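Local structure of arginyl-trna synthetase (Thermus thermophilus, 1IQ0) at residues Val262-Glu267 / Val291-Asn296; Ser279-Gly284 / Val364-Ala369; Leu144-Ile149 / Phe310-Ile315. The protein probably catalyses the ATP-dependent attachment of L-arginine to tRNA(Arg), releasing AMP and diphosphate, as a monomeric class I aminoacyl-tRNA synthetase. All blocks are in the same frame, centred on the assembly; numbering follows the deposited sequence.

In the fold
The three interactions run from the rim of the catalytic region to its core, and all rest mainly on apolar contacts. Interaction 1, farthest out, joins the two edges of a small antiparallel sheet and mixes leucine and valine methyls with the exposed guanidinium of Arg-264, itself salt-bridged to Glu-257. Interaction 2, about 18 Å away between centres, sets a loop of the same sheet region on helix 361-370 through small aliphatic groups. Interaction 3 is buried: strand 141-149 of the large mixed sheet meets Trp-311 and the aliphatic part of Lys-312, whose NZ pairs with Glu-108, on helix 301-312. Interactions 2 and 3 touch: Leu-368 packs on Phe-310, Met-313 and Ile-315, bringing helix 361-370 against this helix end.

Interaction 1 of 3, residues Val262-Glu267 / Val291-Asn296; sequences VFRPRE and VLLRSN
Val-262 and Arg-264 meet Leu-292 and Leu-293 in a sparse, mostly apolar contact between the two outer edges of a small three-stranded antiparallel sheet. Strand 274-277 runs between them, so the backbones stay well separated: the CA atoms of Val-262 and Leu-292, like those of Arg-264 and Ser-295, are 9.0 Å apart. Only side chains bridge the gap. At the inner end, a branch of each residue makes the touch, Val-262 CG1 lying 4.2 Å from Leu-292 CD1. Both side chains also rest on Leu-256 of helix 248-256, and Leu-292 reaches on to Ala-303 and Ile-306 of helix 301-312, which makes this the buried half of the contact.

The outer half is more open. Arg-264 leaves its backbone alongside the gap, with CG beside the backbone N (chi1 -68°); its extended chain then brings the guanidinium to Leu-293. There NH2 comes within 3.8 Å of Leu-293 CD1, approaching the methyl obliquely. This is van der Waals contact; the charge is met by Glu-257, whose OE1 forms a salt bridge with NH1 of Arg-264. That bridge ties one end of the guanidinium while its other nitrogen brushes the leucine.

The chain turns a corner at Leu-292, and the CB atoms of both Leu-292 and Leu-293 point toward the other segment. Both residues hydrogen-bond through the backbone to Leu-274 of the central strand. Two successive residues facing a single partner define a classic beta bulge, here placed where edge strand 289-291 leaves the antiparallel sheet.

Interaction 2 of 3, residues Ser279-Gly284 / Val364-Ala369; sequences SPVIPG and VRAALA
The irregular loop 279-284 lies against one side of helix 361-370, with its backbone closest where the CA atoms of Val-281 and Ala-366 are 6.0 Å apart. This is plain packing of a connecting loop on a helix within the class I catalytic region: the loop joins strand 274-277 to strand 289-291 of the small antiparallel sheet, which the contact links to helix 361-370, and the helix presents alanines one turn apart. The backbone bond from Ala-369 N to Arg-365 O, at 3.0 Å, belongs to the regular helix that sets this spacing. The small methyls of Ala-366 and Ala-369 let Val-281 come close to the helix.

Val-281 carries most of the contact, its two branches divided between the two alanines. CG1, anti to the carbonyl carbon (chi1 -62°), reaches the CB of Ala-369 at 3.7 Å. CG2 sits between the backbone N and the carbonyl carbon and drops onto Ala-366. The valine thus straddles one turn of the helix, a methyl over each alanine. Ile-282 adds a second approach to Ala-366: its CG1 lies beside the backbone N and the chain continues extended (chi2 179°), so that the terminal CD1 arrives 3.7 Å from Ala-366 CB. The CB of Ala-366 is therefore shared by a valine branch and an isoleucine tip, and it also touches Ala-278, just before Ser-279.

Other residues of the helix widen the seat. Pro-280 and Val-281 both rest on Leu-370, and Ile-282 touches Ala-362 nearer the helix start. On another side of the helix, Ala-367 packs on Ile-306 of helix 301-312. The tightest point lies between Val-281 CG2 and Ala-366 CB, at 3.4 Å, shorter than a usual carbon-carbon contact.

Interaction 3 of 3, residues Leu144-Ile149 / Phe310-Ile315; sequences LVLNYI and FWKMGI
Leu-146 points one methyl at the rim of the Trp-311 indole, meeting it at the edge and near the ring plane instead of over a face. The two atoms are Leu-146 CD1 and Trp-311 CZ3, 3.8 Å apart, so the six-membered part of the indole takes the contact. The two side chains lie at a slant to each other. Each leaves its backbone with CG anti to N (chi1 179° for Leu-146, 170° for Trp-311), which sends leucine and indole toward each other, from strand and helix. That reach is needed, since the nearest CA atoms, of Leu-146 and Lys-312, are 9.8 Å apart.

Lys-312 borders the same methyl with its aliphatic part. Its side chain is stretched out along all its later torsions, and CE passes 4.4 Å from Leu-146 CD1, a looser approach than that of the indole. The amino group continues to Glu-108 of strand 104-108, with which NZ forms a salt bridge that would offset the charge of this buried lysine. The Trp-311 NE1 has a weak hydrogen bond to the carbonyl oxygen of Tyr-342.

Beyond Lys-312 the helix ends in a Schellman motif. Gly-314, with positive phi, is its C-prime residue, and Ile-315 N bonds back to Phe-310 O at 2.8 Å. The contact thus packs the last turn of helix 301-312 on the parallel core of the large mixed sheet, consistent with the nucleotide-binding fold of class I synthetases. Strand 141-149 runs there between strands 104-108 and 236-239, Leu-146 and Trp-311 both touch Val-238 of the latter, and helix 361-370 packs on the far side of this helix end.

Interaction 1 of 3, residues Val262-Glu267 / Val291-Asn296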
# COMPACT_ATOMS: atom_id res chain seq x y z
N VAL A 262 8.43 -16.52 30.37
CA VAL A 262 9.47 -16.96 29.43
C VAL A 262 10.39 -17.83 30.27
O VAL A 262 11.11 -17.33 31.14
CB VAL A 262 10.26 -15.77 28.84
CG1 VAL A 262 11.52 -16.27 28.15
CG2 VAL A 262 9.39 -15.02 27.84
N PHE A 263 10.37 -19.13 30.03
CA PHE A 263 11.18 -20.05 30.83
C PHE A 263 11.52 -21.35 30.11
O PHE A 263 11.00 -21.62 29.02
CB PHE A 263 10.40 -20.37 32.10
CG PHE A 263 9.02 -20.90 31.84
CD1 PHE A 263 8.82 -22.26 31.58
CD2 PHE A 263 7.93 -20.04 31.78
CE1 PHE A 263 7.55 -22.74 31.27
CE2 PHE A 263 6.65 -20.52 31.47
CZ PHE A 263 6.46 -21.87 31.22
N ARG A 264 12.38 -22.14 30.73
CA ARG A 264 12.80 -23.42 30.17
C ARG A 264 12.19 -24.58 30.94
O ARG A 264 12.56 -24.85 32.08
CB ARG A 264 14.33 -23.57 30.23
CG ARG A 264 15.11 -22.65 29.32
CD ARG A 264 16.56 -23.11 29.21
NE ARG A 264 17.32 -22.30 28.26
CZ ARG A 264 17.63 -21.02 28.45
NH1 ARG A 264 17.26 -20.40 29.56
NH2 ARG A 264 18.31 -20.36 27.52
N PRO A 265 11.23 -25.29 30.33
CA PRO A 265 10.62 -26.42 31.04
C PRO A 265 11.71 -27.46 31.36
O PRO A 265 12.46 -27.87 30.47
CB PRO A 265 9.60 -26.94 30.03
CG PRO A 265 9.20 -25.71 29.28
CD PRO A 265 10.54 -25.03 29.06
N ARG A 266 11.80 -27.86 32.62
CA ARG A 266 12.80 -28.85 33.03
C ARG A 266 12.41 -30.25 32.58
O ARG A 266 13.24 -31.16 32.58
CB ARG A 266 12.99 -28.82 34.55
CG ARG A 266 11.71 -28.96 35.36
CD ARG A 266 11.37 -27.66 36.08
NE ARG A 266 11.15 -26.55 35.15
CZ ARG A 266 10.89 -25.30 35.52
NH1 ARG A 266 10.81 -24.99 36.81
NH2 ARG A 266 10.71 -24.36 34.61
N GLU A 267 11.15 -30.41 32.19
CA GLU A 267 10.63 -31.70 31.73
C GLU A 267 9.48 -31.47 30.75
O GLU A 267 8.99 -30.35 30.61
CB GLU A 267 10.13 -32.53 32.92
CG GLU A 267 11.23 -32.98 33.86
CD GLU A 267 10.70 -33.81 35.01
OE1 GLU A 267 9.96 -33.26 35.86
OE2 GLU A 267 11.02 -35.01 35.07
N VAL A 291 8.13 -21.40 20.82
CA VAL A 291 9.50 -21.77 21.14
C VAL A 291 10.44 -20.68 20.65
O VAL A 291 10.36 -20.25 19.50
CB VAL A 291 9.89 -23.10 20.49
CG1 VAL A 291 11.33 -23.46 20.85
CG2 VAL A 291 8.94 -24.20 20.94
N LEU A 292 11.33 -20.21 21.53
CA LEU A 292 12.31 -19.19 21.17
C LEU A 292 13.62 -19.90 20.85
O LEU A 292 14.22 -19.66 19.80
CB LEU A 292 12.49 -18.19 22.33
CG LEU A 292 11.26 -17.37 22.75
CD1 LEU A 292 11.59 -16.50 23.95
CD2 LEU A 292 10.81 -16.50 21.59
N LEU A 293 14.06 -20.77 21.76
CA LEU A 293 15.28 -21.55 21.58
C LEU A 293 14.94 -23.04 21.70
O LEU A 293 14.34 -23.46 22.68
CB LEU A 293 16.32 -21.20 22.65
CG LEU A 293 17.02 -19.84 22.59
CD1 LEU A 293 18.00 -19.71 23.75
CD2 LEU A 293 17.74 -19.68 21.27
N ARG A 294 15.32 -23.82 20.69
CA ARG A 294 15.06 -25.26 20.75
C ARG A 294 16.04 -25.83 21.77
O ARG A 294 17.02 -25.16 22.12
CB ARG A 294 15.28 -25.91 19.38
CG ARG A 294 14.43 -25.31 18.27
CD ARG A 294 14.45 -26.16 17.01
NE ARG A 294 13.77 -25.52 15.88
CZ ARG A 294 14.25 -24.47 15.22
NH1 ARG A 294 15.42 -23.94 15.56
NH2 ARG A 294 13.57 -23.94 14.20
N SER A 295 15.78 -27.03 22.26
CA SER A 295 16.64 -27.66 23.26
C SER A 295 18.11 -27.73 22.84
O SER A 295 19.00 -27.63 23.69
CB SER A 295 16.14 -29.07 23.59
OG SER A 295 15.98 -29.85 22.41
N ASN A 296 18.36 -27.89 21.55
CA ASN A 296 19.73 -27.96 21.05
C ASN A 296 20.44 -26.60 21.07
O ASN A 296 21.62 -26.51 20.75
CB ASN A 296 19.76 -28.56 19.64
CG ASN A 296 19.04 -27.69 18.62
OD1 ASN A 296 18.93 -28.05 17.45
ND2 ASN A 296 18.55 -26.54 19.07

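Interaction 2 of 3, residues Ser279-Gly284 / Val364-Ala369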
# COMPACT_ATOMS: atom_id res chain seq x y z
N SER A 279 -0.24 -17.28 26.75
CA SER A 279 -1.61 -17.35 27.28
C SER A 279 -2.06 -16.15 28.12
O SER A 279 -3.22 -15.75 28.06
CB SER A 279 -1.82 -18.65 28.07
OG SER A 279 -1.04 -18.68 29.26
N PRO A 280 -1.15 -15.56 28.92
CA PRO A 280 -1.56 -14.41 29.74
C PRO A 280 -1.92 -13.14 28.97
O PRO A 280 -2.45 -12.19 29.54
CB PRO A 280 -0.37 -14.21 30.68
CG PRO A 280 0.78 -14.69 29.86
CD PRO A 280 0.24 -15.94 29.21
N VAL A 281 -1.64 -13.12 27.67
CA VAL A 281 -1.95 -11.95 26.85
C VAL A 281 -2.84 -12.33 25.68
O VAL A 281 -3.52 -11.48 25.11
CB VAL A 281 -0.67 -11.27 26.31
CG1 VAL A 281 0.18 -10.77 27.46
CG2 VAL A 281 0.11 -12.24 25.44
N ILE A 282 -2.83 -13.61 25.33
CA ILE A 282 -3.64 -14.11 24.22
C ILE A 282 -4.50 -15.29 24.69
O ILE A 282 -4.03 -16.42 24.77
CB ILE A 282 -2.74 -14.58 23.05
CG1 ILE A 282 -2.00 -13.37 22.46
CG2 ILE A 282 -3.59 -15.26 21.98
CD1 ILE A 282 -1.08 -13.72 21.31
N PRO A 283 -5.78 -15.02 24.99
CA PRO A 283 -6.73 -16.03 25.46
C PRO A 283 -7.11 -17.05 24.38
O PRO A 283 -7.01 -16.77 23.19
CB PRO A 283 -7.92 -15.20 25.90
CG PRO A 283 -7.91 -14.08 24.91
CD PRO A 283 -6.44 -13.70 24.88
N GLY A 284 -7.54 -18.23 24.83
CA GLY A 284 -7.94 -19.27 23.90
C GLY A 284 -6.87 -19.76 22.95
O GLY A 284 -6.76 -19.28 21.82
N VAL A 364 4.53 -11.58 17.83
CA VAL A 364 5.13 -10.31 18.22
C VAL A 364 4.22 -9.54 19.16
O VAL A 364 4.69 -8.85 20.07
CB VAL A 364 5.46 -9.42 16.99
CG1 VAL A 364 6.27 -10.21 15.98
CG2 VAL A 364 4.19 -8.88 16.38
N ARG A 365 2.92 -9.67 18.94
CA ARG A 365 1.93 -9.01 19.78
C ARG A 365 2.17 -9.41 21.22
O ARG A 365 2.36 -8.56 22.10
CB ARG A 365 0.51 -9.42 19.37
CG ARG A 365 -0.31 -8.32 18.70
CD ARG A 365 0.25 -7.92 17.35
NE ARG A 365 -0.50 -6.82 16.74
CZ ARG A 365 -1.78 -6.89 16.39
NH1 ARG A 365 -2.46 -8.01 16.56
NH2 ARG A 365 -2.37 -5.83 15.85
N ALA A 366 2.17 -10.72 21.46
CA ALA A 366 2.38 -11.26 22.80
C ALA A 366 3.76 -10.91 23.33
O ALA A 366 3.91 -10.61 24.52
CB ALA A 366 2.20 -12.78 22.79
N ALA A 367 4.76 -10.95 22.45
CA ALA A 367 6.12 -10.64 22.85
C ALA A 367 6.22 -9.19 23.30
O ALA A 367 6.84 -8.89 24.32
CB ALA A 367 7.08 -10.91 21.69
N LEU A 368 5.61 -8.29 22.53
CA LEU A 368 5.64 -6.88 22.90
C LEU A 368 4.93 -6.66 24.24
O LEU A 368 5.39 -5.88 25.07
CB LEU A 368 5.00 -6.03 21.80
CG LEU A 368 5.85 -5.76 20.56
CD1 LEU A 368 4.96 -5.26 19.43
CD2 LEU A 368 6.93 -4.74 20.88
N ALA A 369 3.81 -7.35 24.47
CA ALA A 369 3.08 -7.19 25.73
C ALA A 369 3.88 -7.75 26.92
O ALA A 369 4.06 -7.08 27.93
CB ALA A 369 1.71 -7.88 25.64

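Interaction 3 of 3, residues Leu144-Ile149 / Phe310-Ile315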
# COMPACT_ATOMS: atom_id res chain seq x y z
N LEU A 144 8.41 5.67 6.81
CA LEU A 144 9.72 5.17 6.40
C LEU A 144 9.51 3.78 5.83
O LEU A 144 8.80 2.96 6.41
CB LEU A 144 10.68 5.12 7.58
CG LEU A 144 11.19 6.46 8.12
CD1 LEU A 144 12.14 6.19 9.30
CD2 LEU A 144 11.92 7.24 7.02
N VAL A 145 10.13 3.51 4.68
CA VAL A 145 10.01 2.22 4.03
C VAL A 145 11.31 1.42 4.19
O VAL A 145 12.39 1.88 3.84
CB VAL A 145 9.69 2.41 2.52
CG1 VAL A 145 9.79 1.07 1.78
CG2 VAL A 145 8.29 2.99 2.37
N LEU A 146 11.18 0.22 4.74
CA LEU A 146 12.33 -0.63 4.96
C LEU A 146 12.28 -1.87 4.09
O LEU A 146 11.21 -2.46 3.90
CB LEU A 146 12.38 -1.05 6.44
CG LEU A 146 13.49 -1.98 6.93
CD1 LEU A 146 13.61 -1.86 8.44
CD2 LEU A 146 13.20 -3.44 6.54
N ASN A 147 13.43 -2.26 3.54
CA ASN A 147 13.53 -3.46 2.71
C ASN A 147 14.54 -4.38 3.41
O ASN A 147 15.71 -4.04 3.54
CB ASN A 147 14.01 -3.09 1.30
CG ASN A 147 13.98 -4.27 0.34
OD1 ASN A 147 14.19 -4.10 -0.87
ND2 ASN A 147 13.73 -5.46 0.86
N TYR A 148 14.06 -5.53 3.89
CA TYR A 148 14.90 -6.49 4.61
C TYR A 148 15.64 -7.41 3.65
O TYR A 148 15.02 -8.05 2.81
CB TYR A 148 14.04 -7.33 5.56
CG TYR A 148 14.73 -8.57 6.12
CD1 TYR A 148 15.82 -8.45 6.97
CD2 TYR A 148 14.30 -9.85 5.76
CE1 TYR A 148 16.48 -9.58 7.47
CE2 TYR A 148 14.94 -10.98 6.25
CZ TYR A 148 16.04 -10.84 7.10
OH TYR A 148 16.67 -11.95 7.60
N ILE A 149 16.96 -7.46 3.78
CA ILE A 149 17.79 -8.28 2.90
C ILE A 149 18.37 -9.49 3.64
O ILE A 149 19.25 -9.35 4.48
CB ILE A 149 18.97 -7.43 2.32
CG1 ILE A 149 18.45 -6.07 1.82
CG2 ILE A 149 19.64 -8.18 1.17
CD1 ILE A 149 17.42 -6.14 0.68
N PHE A 310 11.53 -5.59 17.86
CA PHE A 310 11.97 -4.77 18.99
C PHE A 310 12.83 -3.59 18.53
O PHE A 310 12.69 -2.48 19.05
CB PHE A 310 12.74 -5.63 20.00
CG PHE A 310 11.86 -6.40 20.96
CD1 PHE A 310 12.43 -7.10 22.03
CD2 PHE A 310 10.48 -6.43 20.80
CE1 PHE A 310 11.63 -7.81 22.92
CE2 PHE A 310 9.67 -7.15 21.70
CZ PHE A 310 10.25 -7.84 22.76
N TRP A 311 13.71 -3.84 17.57
CA TRP A 311 14.57 -2.79 17.05
C TRP A 311 13.74 -1.75 16.30
O TRP A 311 13.95 -0.56 16.45
CB TRP A 311 15.63 -3.37 16.11
CG TRP A 311 16.40 -2.31 15.36
CD1 TRP A 311 17.45 -1.57 15.83
CD2 TRP A 311 16.12 -1.81 14.04
NE1 TRP A 311 17.85 -0.65 14.88
CE2 TRP A 311 17.05 -0.78 13.78
CE3 TRP A 311 15.18 -2.15 13.06
CZ2 TRP A 311 17.06 -0.07 12.57
CZ3 TRP A 311 15.19 -1.45 11.86
CH2 TRP A 311 16.12 -0.42 11.62
N LYS A 312 12.80 -2.22 15.49
CA LYS A 312 11.94 -1.33 14.71
C LYS A 312 11.23 -0.32 15.60
O LYS A 312 11.07 0.84 15.22
CB LYS A 312 10.89 -2.13 13.94
CG LYS A 312 11.43 -2.95 12.77
CD LYS A 312 10.28 -3.62 12.01
CE LYS A 312 10.75 -4.32 10.74
NZ LYS A 312 9.59 -5.02 10.09
N MET A 313 10.80 -0.77 16.78
CA MET A 313 10.09 0.11 17.70
C MET A 313 10.98 0.77 18.76
O MET A 313 10.48 1.34 19.72
CB MET A 313 8.92 -0.65 18.35
CG MET A 313 7.85 -1.07 17.33
SD MET A 313 6.51 -2.09 17.98
CE MET A 313 5.03 -1.29 17.18
N GLY A 314 12.30 0.69 18.57
CA GLY A 314 13.22 1.34 19.50
C GLY A 314 13.47 0.66 20.83
O GLY A 314 14.14 1.22 21.70
N ILE A 315 12.95 -0.54 21.00
CA ILE A 315 13.15 -1.28 22.23
C ILE A 315 14.59 -1.76 22.31
O ILE A 315 15.18 -1.82 23.39
CB ILE A 315 12.18 -2.47 22.30
CG1 ILE A 315 10.74 -1.94 22.28
CG2 ILE A 315 12.46 -3.32 23.52
CD1 ILE A 315 9.67 -3.03 22.19